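Local coordinates for probable leucine/isoleucine/valine-binding protein (Rhodopirellula baltica, PDB 4KV7) that probably binds branched-chain amino acids or related small ligands outside the inner membrane, at residues A[147-152]-A[217-222]; A[234-239]-A[243-248]; A[272-277]-A[281-286]; A[288-291]-A[296-299]; A[311-316]-A[327-332]. The protein carries 1 engineered substitution. One frame throughout, in Å; residues are numbered along the deposited sequence.

Contact 1. Residues A[147-152]-A[217-222]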
# COMPACT_ATOMS: atom_id res chain seq x y z
N ASP A 147 0.45 2.65 -20.02
CA ASP A 147 1.43 2.47 -21.08
C ASP A 147 1.39 1.05 -21.63
O ASP A 147 1.48 0.84 -22.83
CB ASP A 147 2.84 2.79 -20.59
CG ASP A 147 3.08 4.28 -20.36
OD1 ASP A 147 2.31 5.11 -20.88
OD2 ASP A 147 4.06 4.61 -19.65
N ALA A 148 1.23 0.08 -20.74
CA ALA A 148 1.21 -1.32 -21.17
C ALA A 148 -0.04 -1.65 -21.97
O ALA A 148 0.02 -2.41 -22.94
CB ALA A 148 1.35 -2.24 -19.99
N LEU A 149 -1.18 -1.10 -21.56
CA LEU A 149 -2.43 -1.31 -22.29
C LEU A 149 -2.35 -0.74 -23.69
O LEU A 149 -2.73 -1.39 -24.67
CB LEU A 149 -3.60 -0.70 -21.52
CG LEU A 149 -4.01 -1.46 -20.26
CD1 LEU A 149 -4.84 -0.58 -19.35
CD2 LEU A 149 -4.79 -2.72 -20.65
N VAL A 150 -1.87 0.49 -23.79
CA VAL A 150 -1.77 1.16 -25.08
C VAL A 150 -0.78 0.44 -25.98
O VAL A 150 -1.01 0.32 -27.18
CB VAL A 150 -1.39 2.65 -24.90
CG1 VAL A 150 -1.06 3.30 -26.22
CG2 VAL A 150 -2.53 3.39 -24.19
N ALA A 151 0.31 -0.08 -25.41
CA ALA A 151 1.28 -0.83 -26.21
C ALA A 151 0.66 -2.10 -26.82
O ALA A 151 1.12 -2.58 -27.85
CB ALA A 151 2.50 -1.17 -25.36
N LYS A 152 -0.38 -2.63 -26.18
CA LYS A 152 -1.07 -3.82 -26.66
C LYS A 152 -2.23 -3.50 -27.59
O LYS A 152 -2.93 -4.40 -28.06
CB LYS A 152 -1.55 -4.68 -25.49
CG LYS A 152 -0.43 -5.42 -24.79
CD LYS A 152 0.32 -6.31 -25.76
CE LYS A 152 1.60 -6.84 -25.16
NZ LYS A 152 2.40 -7.60 -26.16
N PRO A 217 -15.72 0.12 -22.26
CA PRO A 217 -14.31 -0.06 -21.89
C PRO A 217 -13.82 -1.48 -22.15
O PRO A 217 -14.55 -2.45 -21.92
CB PRO A 217 -14.30 0.22 -20.39
CG PRO A 217 -15.50 1.06 -20.14
CD PRO A 217 -16.54 0.56 -21.11
N LYS A 218 -12.59 -1.59 -22.66
CA LYS A 218 -11.93 -2.88 -22.82
C LYS A 218 -11.04 -3.20 -21.63
O LYS A 218 -10.66 -4.35 -21.44
CB LYS A 218 -11.12 -2.94 -24.11
CG LYS A 218 -11.99 -2.97 -25.34
CD LYS A 218 -11.17 -3.09 -26.62
CE LYS A 218 -12.05 -3.41 -27.82
NZ LYS A 218 -13.17 -2.45 -27.99
N ALA A 219 -10.74 -2.18 -20.84
CA ALA A 219 -9.93 -2.35 -19.65
C ALA A 219 -10.55 -1.50 -18.57
O ALA A 219 -10.99 -0.37 -18.84
CB ALA A 219 -8.49 -1.91 -19.90
N VAL A 220 -10.59 -2.02 -17.35
CA VAL A 220 -11.09 -1.27 -16.21
C VAL A 220 -10.03 -1.29 -15.11
O VAL A 220 -9.69 -2.35 -14.58
CB VAL A 220 -12.42 -1.83 -15.67
CG1 VAL A 220 -12.84 -1.09 -14.41
CG2 VAL A 220 -13.50 -1.73 -16.73
N ILE A 221 -9.52 -0.11 -14.79
CA ILE A 221 -8.56 0.09 -13.71
C ILE A 221 -9.33 0.33 -12.43
O ILE A 221 -10.14 1.26 -12.32
CB ILE A 221 -7.59 1.25 -14.05
CG1 ILE A 221 -6.69 0.84 -15.22
CG2 ILE A 221 -6.75 1.63 -12.84
CD1 ILE A 221 -5.85 1.97 -15.84
N MSE A 222 -9.08 -0.53 -11.45
CA MSE A 222 -9.81 -0.52 -10.18
C MSE A 222 -8.99 0.14 -9.09
O MSE A 222 -7.92 -0.35 -8.70
CB MSE A 222 -10.19 -1.94 -9.77
CG MSE A 222 -11.01 -2.66 -10.83
SE MSE A 222 -11.69 -4.40 -10.30
CE MSE A 222 -10.01 -5.21 -9.80
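L149 provides the whole helix side of this contact, about half the buried area, setting the two methyls of its isobutyl end around the side chain of A219. L149 CD2 lies 3.9 Å from A219 CB, and L149 CD1 stands at the same 3.9 Å from that A219 CB, so the small methyl sits against the fork of the leucine rather than against one branch. The first torsion of L149 explains the reach: CG is anti to the carbonyl carbon (chi1 -73°), and the side chain runs from the helix toward the strand. Further along the strand the fit slackens. L149 CD1 is still 4.5 Å from I221 CD1, a marginal apolar approach. The areas follow the same gradient, with 33 Å² of A219 buried against 19 Å² of I221. Backbones stay well apart, the CA atoms of L149 and A219 being 8.0 Å from each other, and the gap is bridged by apolar carbon without any hydrogen bond across it. The loose side lies where the helix ends and the strand has yet to begin. There K152 and K218 are exposed; K218 starts out toward the helix, but its end turns off to a salt bridge with E158. All three touching residues, by contrast, are buried. The contact thus seats helix 138-151 on one face of the central sheet of an alpha/beta lobe. Strand 219-223 runs parallel between strands 159-164 and 244-247; L246 of the latter touches both L149 and A219, while V220 points away from the helix.

Contact 2. Residues A[234-239]-A[243-248]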
# COMPACT_ATOMS: atom_id res chain seq x y z
N ARG A 234 -17.84 -9.66 -9.98
CA ARG A 234 -18.90 -10.66 -10.04
C ARG A 234 -20.09 -10.13 -10.82
O ARG A 234 -20.66 -10.82 -11.66
CB ARG A 234 -19.36 -11.05 -8.63
CG ARG A 234 -18.42 -12.00 -7.92
CD ARG A 234 -19.07 -12.60 -6.68
NE ARG A 234 -18.12 -13.43 -5.93
CZ ARG A 234 -17.88 -14.72 -6.19
NH1 ARG A 234 -18.52 -15.34 -7.17
NH2 ARG A 234 -17.00 -15.38 -5.45
N MSE A 235 -20.48 -8.89 -10.53
CA MSE A 235 -21.64 -8.28 -11.17
C MSE A 235 -21.41 -7.97 -12.64
O MSE A 235 -22.32 -8.09 -13.46
CB MSE A 235 -22.06 -7.02 -10.43
CG MSE A 235 -22.70 -7.33 -9.10
SE MSE A 235 -23.55 -5.79 -8.31
CE MSE A 235 -23.88 -4.76 -9.88
N ALA A 236 -20.20 -7.55 -12.97
CA ALA A 236 -19.84 -7.31 -14.36
C ALA A 236 -20.06 -8.59 -15.16
O ALA A 236 -20.71 -8.58 -16.19
CB ALA A 236 -18.40 -6.85 -14.46
N ARG A 237 -19.52 -9.70 -14.66
CA ARG A 237 -19.61 -10.96 -15.38
C ARG A 237 -21.06 -11.45 -15.50
O ARG A 237 -21.45 -12.04 -16.50
CB ARG A 237 -18.66 -12.01 -14.77
CG ARG A 237 -17.18 -11.55 -14.69
CD ARG A 237 -16.18 -12.71 -14.61
NE ARG A 237 -14.87 -12.31 -14.09
CZ ARG A 237 -13.89 -11.79 -14.82
NH1 ARG A 237 -12.74 -11.46 -14.26
NH2 ARG A 237 -14.06 -11.59 -16.13
N MSE A 238 -21.88 -11.15 -14.49
CA MSE A 238 -23.31 -11.46 -14.53
C MSE A 238 -24.05 -10.57 -15.53
O MSE A 238 -25.07 -10.98 -16.09
CB MSE A 238 -23.95 -11.29 -13.14
CG MSE A 238 -23.40 -12.21 -12.06
SE MSE A 238 -24.01 -14.05 -12.19
CE MSE A 238 -25.92 -13.71 -11.97
N ASN A 239 -23.54 -9.36 -15.73
CA ASN A 239 -24.12 -8.39 -16.66
C ASN A 239 -23.50 -8.45 -18.05
O ASN A 239 -23.60 -7.49 -18.82
CB ASN A 239 -24.00 -6.97 -16.11
CG ASN A 239 -25.09 -6.64 -15.10
OD1 ASN A 239 -24.93 -6.87 -13.90
ND2 ASN A 239 -26.19 -6.08 -15.58
N PRO A 243 -14.25 -7.07 -19.37
CA PRO A 243 -13.05 -6.34 -19.79
C PRO A 243 -11.83 -6.91 -19.09
O PRO A 243 -11.97 -7.75 -18.20
CB PRO A 243 -13.31 -4.94 -19.26
CG PRO A 243 -14.05 -5.20 -17.96
CD PRO A 243 -14.98 -6.34 -18.31
N GLN A 244 -10.64 -6.44 -19.46
CA GLN A 244 -9.47 -6.71 -18.64
C GLN A 244 -9.55 -5.85 -17.38
O GLN A 244 -9.59 -4.63 -17.47
CB GLN A 244 -8.20 -6.35 -19.41
CG GLN A 244 -6.93 -6.48 -18.59
CD GLN A 244 -6.62 -7.92 -18.21
OE1 GLN A 244 -6.37 -8.75 -19.07
NE2 GLN A 244 -6.62 -8.21 -16.91
N PHE A 245 -9.59 -6.49 -16.22
CA PHE A 245 -9.58 -5.77 -14.95
C PHE A 245 -8.15 -5.64 -14.46
O PHE A 245 -7.36 -6.59 -14.55
CB PHE A 245 -10.42 -6.51 -13.90
CG PHE A 245 -11.90 -6.44 -14.16
CD1 PHE A 245 -12.59 -5.27 -13.94
CD2 PHE A 245 -12.59 -7.55 -14.63
CE1 PHE A 245 -13.95 -5.19 -14.17
CE2 PHE A 245 -13.95 -7.48 -14.86
CZ PHE A 245 -14.63 -6.29 -14.63
N LEU A 246 -7.81 -4.46 -13.96
CA LEU A 246 -6.49 -4.21 -13.38
C LEU A 246 -6.65 -3.57 -12.02
O LEU A 246 -7.28 -2.52 -11.91
CB LEU A 246 -5.65 -3.28 -14.26
CG LEU A 246 -5.43 -3.73 -15.71
CD1 LEU A 246 -6.48 -3.14 -16.65
CD2 LEU A 246 -4.03 -3.38 -16.17
N ALA A 247 -6.06 -4.17 -10.99
CA ALA A 247 -6.19 -3.69 -9.62
C ALA A 247 -4.91 -3.00 -9.20
O ALA A 247 -3.81 -3.53 -9.39
CB ALA A 247 -6.47 -4.86 -8.70
N VAL A 248 -5.03 -1.82 -8.59
CA VAL A 248 -3.86 -1.21 -7.98
C VAL A 248 -3.48 -1.95 -6.71
O VAL A 248 -4.26 -2.77 -6.18
CB VAL A 248 -4.03 0.31 -7.70
CG1 VAL A 248 -4.30 1.07 -9.00
CG2 VAL A 248 -5.11 0.57 -6.67
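F245, R237 and A236 supply most of the 134 Å² buried here, with F245 alone giving 53 Å². A236 meets the ring at its edge, near the ring plane: A236 CB is 3.8 Å from F245 CZ, an apolar contact at the far end of the side chain. R237 reaches out from the helix with its chain extended from CG to NE, sliding past F245 in the opposite direction. Its guanidinium plane stands 89° from the ring plane, and F245 CE2 lies 4.0 Å above one face of the R237 guanidinium, toward the rim of that group. The nearest atoms of these two residues are R237 NH1 and F245 CD2, 3.9 Å apart and approached obliquely, so the evidence is for packing of a flat cation against a ring and not for a centred cation-pi stack. Hydrogen bonds of R237 NH2 to N242 OD1 and of R237 NH1 to the carbonyl of L263 hold the guanidinium in this attitude. Within its own segment, P243 CG lies over one face of the F245 ring, 3.6 Å above the plane and offset toward the rim. The contact closes the second half of the beta-alpha-beta crossover made by strand 219-223, helix 226-238 and strand 244-247: the helix packs back on the strand that follows it, F245 also touches V220 and M222 of the parallel neighbouring strand, and L246 reaches helix 138-151.

Contact 3. Residues A[272-277]-A[281-286]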
# COMPACT_ATOMS: atom_id res chain seq x y z
N VAL A 272 3.67 -2.93 -5.17
CA VAL A 272 4.77 -2.04 -4.82
C VAL A 272 5.89 -2.80 -4.12
O VAL A 272 6.83 -2.19 -3.60
CB VAL A 272 4.29 -0.86 -3.97
CG1 VAL A 272 3.31 0.00 -4.75
CG2 VAL A 272 3.67 -1.35 -2.66
N VAL A 273 5.79 -4.12 -4.14
CA VAL A 273 6.79 -5.04 -3.59
C VAL A 273 6.95 -6.18 -4.59
O VAL A 273 6.05 -6.43 -5.39
CB VAL A 273 6.33 -5.63 -2.22
CG1 VAL A 273 6.24 -4.52 -1.17
CG2 VAL A 273 5.01 -6.37 -2.36
N PRO A 274 8.10 -6.87 -4.56
CA PRO A 274 8.26 -8.06 -5.40
C PRO A 274 7.35 -9.18 -4.90
O PRO A 274 6.66 -9.04 -3.88
CB PRO A 274 9.74 -8.41 -5.21
CG PRO A 274 10.07 -7.87 -3.87
CD PRO A 274 9.29 -6.60 -3.74
N HIS A 275 7.31 -10.29 -5.62
CA HIS A 275 6.40 -11.35 -5.25
C HIS A 275 6.90 -12.03 -3.99
O HIS A 275 8.10 -12.24 -3.82
CB HIS A 275 6.25 -12.37 -6.37
CG HIS A 275 4.99 -13.17 -6.25
ND1 HIS A 275 4.81 -14.11 -5.27
CD2 HIS A 275 3.84 -13.12 -6.95
CE1 HIS A 275 3.60 -14.63 -5.38
NE2 HIS A 275 2.99 -14.04 -6.40
N PHE A 276 5.99 -12.39 -3.09
CA PHE A 276 6.38 -13.05 -1.85
C PHE A 276 6.93 -14.45 -2.05
O PHE A 276 7.50 -15.03 -1.11
CB PHE A 276 5.24 -13.04 -0.82
CG PHE A 276 3.93 -13.54 -1.34
CD1 PHE A 276 3.70 -14.90 -1.47
CD2 PHE A 276 2.91 -12.66 -1.68
CE1 PHE A 276 2.47 -15.37 -1.92
CE2 PHE A 276 1.70 -13.12 -2.14
CZ PHE A 276 1.47 -14.47 -2.26
N ASP A 277 6.81 -14.99 -3.26
CA ASP A 277 7.43 -16.27 -3.59
C ASP A 277 8.81 -16.11 -4.22
O ASP A 277 9.46 -17.10 -4.55
CB ASP A 277 6.52 -17.09 -4.52
CG ASP A 277 5.27 -17.61 -3.83
OD1 ASP A 277 5.30 -17.82 -2.60
OD2 ASP A 277 4.25 -17.83 -4.52
N PRO A 281 16.89 -11.89 -1.80
CA PRO A 281 17.29 -12.09 -0.40
C PRO A 281 16.31 -11.51 0.63
O PRO A 281 16.03 -12.16 1.63
CB PRO A 281 18.65 -11.39 -0.32
CG PRO A 281 19.19 -11.51 -1.71
CD PRO A 281 18.00 -11.38 -2.62
N LEU A 282 15.78 -10.31 0.39
CA LEU A 282 14.83 -9.72 1.32
C LEU A 282 13.58 -10.58 1.45
O LEU A 282 13.04 -10.74 2.55
CB LEU A 282 14.42 -8.31 0.89
CG LEU A 282 13.40 -7.61 1.81
CD1 LEU A 282 13.62 -6.13 1.77
CD2 LEU A 282 11.93 -7.91 1.45
N VAL A 283 13.11 -11.09 0.33
CA VAL A 283 11.88 -11.88 0.35
C VAL A 283 12.08 -13.20 1.08
O VAL A 283 11.19 -13.63 1.82
CB VAL A 283 11.30 -12.09 -1.06
CG1 VAL A 283 10.03 -12.91 -0.99
CG2 VAL A 283 11.01 -10.75 -1.72
N ARG A 284 13.23 -13.83 0.92
CA ARG A 284 13.52 -15.05 1.68
C ARG A 284 13.55 -14.74 3.18
O ARG A 284 13.06 -15.53 3.99
CB ARG A 284 14.84 -15.67 1.23
CG ARG A 284 14.89 -16.00 -0.24
CD ARG A 284 16.11 -16.82 -0.60
NE ARG A 284 17.37 -16.16 -0.24
CZ ARG A 284 18.53 -16.35 -0.87
NH1 ARG A 284 18.60 -17.17 -1.91
NH2 ARG A 284 19.62 -15.73 -0.47
N GLU A 285 14.10 -13.59 3.53
CA GLU A 285 14.14 -13.14 4.92
C GLU A 285 12.74 -12.85 5.47
O GLU A 285 12.42 -13.17 6.61
CB GLU A 285 15.07 -11.92 5.05
CG GLU A 285 16.55 -12.29 4.94
CD GLU A 285 17.47 -11.13 4.55
OE1 GLU A 285 16.99 -10.02 4.27
OE2 GLU A 285 18.69 -11.35 4.51
N TYR A 286 11.89 -12.25 4.65
CA TYR A 286 10.48 -12.07 4.98
C TYR A 286 9.83 -13.41 5.29
O TYR A 286 9.15 -13.55 6.29
CB TYR A 286 9.77 -11.39 3.81
CG TYR A 286 8.26 -11.57 3.80
CD1 TYR A 286 7.44 -10.89 4.70
CD2 TYR A 286 7.66 -12.40 2.86
CE1 TYR A 286 6.07 -11.06 4.67
CE2 TYR A 286 6.29 -12.57 2.82
CZ TYR A 286 5.49 -11.90 3.72
OH TYR A 286 4.13 -12.09 3.65
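The hydroxyl oxygen of Y286, whose ring meets F276 across the contact, is gripped by two groups, the hydroxyl of S303 and the backbone N of S300. Fixed at that end, the phenol sets its CE2 3.8 Å from F276 CB, an oblique approach. V283, one helical turn earlier, buries the largest area, 72 Å². Its CG1, anti to the backbone N (chi1 180°), stands 3.3 Å from F276 O and 3.5 Å from H275 O, while the other branch places V283 CG2 3.7 Å from P274 CG. The valine thus lies against P274 and the 275-276 backbone with both methyls. Cut back to an alanine here, the side chain would lose both, which would probably leave P274 without this apolar partner and open a gap beside that backbone. H275 turns back: D277 N donates to H275 ND1 at 3.0 Å, in the ring plane, and H275 CE1 lies 3.7 Å over the centre of the F276 ring. Segment 272-277 leaves strand 268-271 and leads to helix 281-293, consistent with one of the connections between lobes in type I periplasmic binding proteins. No hydrogen bond crosses the contact; it is made by methyl and ring carbons, partly against backbone oxygens, of which F276 O accepts from R287 NH1. With ND1 accepting and NE2 hydrogen-bonded to the S370 hydroxyl, H275 would be consistent with a neutral imidazole.

Contact 4. Residues A[288-291]-A[296-299]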
# COMPACT_ATOMS: atom_id res chain seq x y z
N ASP A 288 11.18 -16.25 6.23
CA ASP A 288 11.71 -16.81 7.47
C ASP A 288 11.11 -16.10 8.67
O ASP A 288 10.74 -16.74 9.66
CB ASP A 288 13.23 -16.68 7.53
CG ASP A 288 13.97 -17.60 6.56
OD1 ASP A 288 13.39 -18.61 6.11
OD2 ASP A 288 15.16 -17.31 6.29
N ALA A 289 11.02 -14.77 8.60
CA ALA A 289 10.50 -13.98 9.71
C ALA A 289 9.04 -14.31 9.95
O ALA A 289 8.62 -14.47 11.10
CB ALA A 289 10.68 -12.50 9.45
N MSE A 290 8.26 -14.43 8.88
CA MSE A 290 6.85 -14.81 9.00
C MSE A 290 6.68 -16.20 9.59
O MSE A 290 5.80 -16.43 10.44
CB MSE A 290 6.16 -14.74 7.64
CG MSE A 290 5.96 -13.32 7.13
SE MSE A 290 4.57 -12.33 8.07
CE MSE A 290 3.04 -13.23 7.29
N ARG A 291 7.50 -17.14 9.13
CA ARG A 291 7.40 -18.51 9.60
C ARG A 291 7.65 -18.59 11.11
O ARG A 291 6.94 -19.30 11.83
CB ARG A 291 8.39 -19.41 8.85
CG ARG A 291 8.18 -20.89 9.11
CD ARG A 291 9.15 -21.75 8.30
NE ARG A 291 10.54 -21.48 8.66
CZ ARG A 291 11.39 -20.80 7.91
NH1 ARG A 291 11.02 -20.33 6.72
NH2 ARG A 291 12.63 -20.59 8.32
N GLU A 296 1.03 -19.93 10.89
CA GLU A 296 -0.33 -20.12 10.39
C GLU A 296 -0.79 -18.99 9.47
O GLU A 296 -1.77 -19.14 8.75
CB GLU A 296 -1.33 -20.30 11.54
CG GLU A 296 -0.94 -21.35 12.56
CD GLU A 296 -0.65 -22.72 11.96
OE1 GLU A 296 -1.33 -23.13 10.99
OE2 GLU A 296 0.26 -23.40 12.47
N LEU A 297 -0.09 -17.86 9.49
CA LEU A 297 -0.48 -16.73 8.65
C LEU A 297 -0.07 -16.95 7.21
O LEU A 297 1.07 -17.29 6.93
CB LEU A 297 0.17 -15.43 9.12
CG LEU A 297 -0.20 -14.95 10.51
CD1 LEU A 297 0.64 -13.73 10.87
CD2 LEU A 297 -1.69 -14.63 10.62
N PRO A 298 -1.00 -16.72 6.27
CA PRO A 298 -0.64 -16.80 4.86
C PRO A 298 0.26 -15.63 4.47
O PRO A 298 0.15 -14.55 5.05
CB PRO A 298 -1.98 -16.65 4.15
CG PRO A 298 -2.80 -15.84 5.10
CD PRO A 298 -2.40 -16.32 6.47
N LEU A 299 1.16 -15.86 3.53
CA LEU A 299 1.97 -14.78 2.99
C LEU A 299 1.09 -13.85 2.15
O LEU A 299 0.06 -14.29 1.62
CB LEU A 299 3.10 -15.33 2.13
CG LEU A 299 4.02 -16.34 2.83
CD1 LEU A 299 5.13 -16.77 1.90
CD2 LEU A 299 4.58 -15.75 4.13
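Two successive bends in the side chain of selenomethionine M290, chi2 at -73° and chi3 at -74°, fold it round so that both its stem and its terminal methyl touch segment 296-299. The methyl does the reaching: M290 CE is 4.1 Å from L297 CB and 3.9 Å from P298 O, so it lies against the backbone of the loop as well as a side chain. M290 and L297 cross at about a right angle, and the contact on L297 is made by the first carbon of its side chain instead of its branched end. L299 comes alongside. With CG anti to the carbonyl carbon, it slides past M290 in the opposite direction, bringing L299 CD2 4.0 Å from M290 CB and 4.1 Å from M290 CG. M290 thus gives up 82 Å² of the 150 Å² buried, more than L297 and L299 together. The geometry is that of a helix-loop-helix connection in which the loop between helices 281-293 and 301-319 folds back over the helix it has just left. Helix 31-50 also borders the contact, with A43 touching M290 and H39 touching L297, while S303 of helix 301-319 meets M290 as well. On the far side of the helix from the loop, R291 points away and grips D288 one turn earlier with both terminal nitrogens on one oxygen. R291 NH1 bonds to D288 OD1 at 3.0 Å through the anti lone pair, whereas R291 NH2 meets D288 OD1 at 3.1 Å from above the carboxylate plane, 57° out of it.

Contact 5. Residues A[311-316]-A[327-332]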
# COMPACT_ATOMS: atom_id res chain seq x y z
N ARG A 311 11.78 -3.35 8.36
CA ARG A 311 13.21 -3.52 8.10
C ARG A 311 13.91 -2.18 7.89
O ARG A 311 15.00 -1.96 8.42
CB ARG A 311 13.44 -4.42 6.87
CG ARG A 311 13.29 -5.92 7.12
CD ARG A 311 14.45 -6.49 7.90
NE ARG A 311 15.70 -6.32 7.18
CZ ARG A 311 16.16 -7.16 6.25
NH1 ARG A 311 15.47 -8.26 5.94
NH2 ARG A 311 17.31 -6.92 5.63
N ILE A 312 13.30 -1.29 7.12
CA ILE A 312 13.90 0.01 6.88
C ILE A 312 13.96 0.84 8.16
O ILE A 312 14.98 1.47 8.45
CB ILE A 312 13.16 0.79 5.77
CG1 ILE A 312 13.24 0.02 4.45
CG2 ILE A 312 13.73 2.19 5.62
CD1 ILE A 312 12.32 0.55 3.38
N LEU A 313 12.88 0.82 8.93
CA LEU A 313 12.84 1.51 10.21
C LEU A 313 13.95 1.03 11.14
O LEU A 313 14.68 1.85 11.73
CB LEU A 313 11.48 1.31 10.87
CG LEU A 313 11.33 1.97 12.24
CD1 LEU A 313 11.44 3.49 12.12
CD2 LEU A 313 10.01 1.55 12.86
N VAL A 314 14.09 -0.28 11.26
CA VAL A 314 15.13 -0.84 12.12
C VAL A 314 16.53 -0.45 11.63
O VAL A 314 17.38 -0.07 12.43
CB VAL A 314 14.98 -2.38 12.25
CG1 VAL A 314 16.22 -3.01 12.87
CG2 VAL A 314 13.72 -2.72 13.06
N LYS A 315 16.75 -0.53 10.33
CA LYS A 315 18.02 -0.09 9.75
C LYS A 315 18.32 1.37 10.13
O LYS A 315 19.43 1.69 10.56
CB LYS A 315 18.00 -0.26 8.23
CG LYS A 315 19.31 0.11 7.53
CD LYS A 315 19.25 -0.23 6.05
CE LYS A 315 20.53 0.11 5.31
NZ LYS A 315 21.62 -0.87 5.63
N ALA A 316 17.33 2.24 10.00
CA ALA A 316 17.52 3.64 10.39
C ALA A 316 17.82 3.77 11.88
O ALA A 316 18.74 4.49 12.27
CB ALA A 316 16.30 4.48 10.01
N SER A 327 13.03 13.36 16.36
CA SER A 327 13.95 14.11 15.52
C SER A 327 15.10 13.25 15.00
O SER A 327 15.48 13.34 13.84
CB SER A 327 14.47 15.34 16.25
OG SER A 327 15.23 14.98 17.39
N SER A 328 15.66 12.40 15.86
CA SER A 328 16.78 11.58 15.39
C SER A 328 16.31 10.46 14.44
O SER A 328 17.06 10.03 13.57
CB SER A 328 17.63 11.04 16.54
OG SER A 328 16.93 10.09 17.31
N ILE A 329 15.06 10.02 14.57
CA ILE A 329 14.54 9.04 13.63
C ILE A 329 14.30 9.68 12.25
O ILE A 329 14.66 9.10 11.23
CB ILE A 329 13.28 8.35 14.16
CG1 ILE A 329 13.68 7.37 15.26
CG2 ILE A 329 12.53 7.62 13.03
CD1 ILE A 329 12.53 6.75 15.99
N ALA A 330 13.73 10.88 12.24
CA ALA A 330 13.53 11.60 10.99
C ALA A 330 14.87 11.79 10.28
O ALA A 330 15.00 11.54 9.08
CB ALA A 330 12.86 12.94 11.25
N ALA A 331 15.89 12.20 11.03
CA ALA A 331 17.22 12.40 10.46
C ALA A 331 17.82 11.09 9.97
O ALA A 331 18.42 11.04 8.90
CB ALA A 331 18.14 13.07 11.48
N ALA A 332 17.65 10.02 10.74
CA ALA A 332 18.24 8.74 10.38
C ALA A 332 17.63 8.17 9.10
O ALA A 332 18.32 7.54 8.29
CB ALA A 332 18.11 7.74 11.51
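No aromatic ring belongs to the four residues that touch here, A316, L313, A332 and I329; the flat groups that meet side chains are backbone carbonyls, chiefly that of A316. Beside that carbonyl lies the methyl of A332, with A332 CB 3.4 Å from A316 O and 4.0 Å from A316 C. The two methyls also face one another, A316 CB to A332 CB being 4.0 Å, and A316 CB comes equally near the carbonyl carbon of A332. Because neither residue has anything beyond CB, the helices come together until their CA atoms at A316 and A332 are 5.2 Å apart, a close approach of the two backbones at this one point. One turn back on each helix the bulk increases and the fit eases. L313 has CG anti to its N with chi2 at 63°, which turns CD1 toward I329, yet L313 CD1 is still 4.4 Å from I329 CG2. Outside the contact F20 of strand 16-24 touches both L313 and I329, tying the helix pair to that strand. The contact joins two helices consecutive in the chain, 301-319 and 326-335. Chemically, it rests on methyl-to-methyl packing and on a methyl lying against a carbonyl oxygen, with no hydrogen bond between the segments. A316 O, though pressed by a methyl, has a polar partner in the hydroxyl of S319, so this approach need not cost that oxygen a bond.

In the fold
Along the chain the five contacts come strictly in series, each closing before the next opens. Contacts 1 and 2, with centres 13 Å apart, share one sheet: their strands 219-223 and 244-247 are neighbours, joined by backbone hydrogen bonds. Contacts 3 and 4 both use helix 281-293, centres 12 Å apart, and touch where Y286 and F276 meet L299. Contact 5 is linked to contact 3 by the salt bridge between E285 and R311. Contacts 1 and 5 lie on opposite sides of the chain's centre, 39 Å between centres. This distribution is consistent with the two-lobed fold of periplasmic binding proteins, with segment 272-277 between the groups.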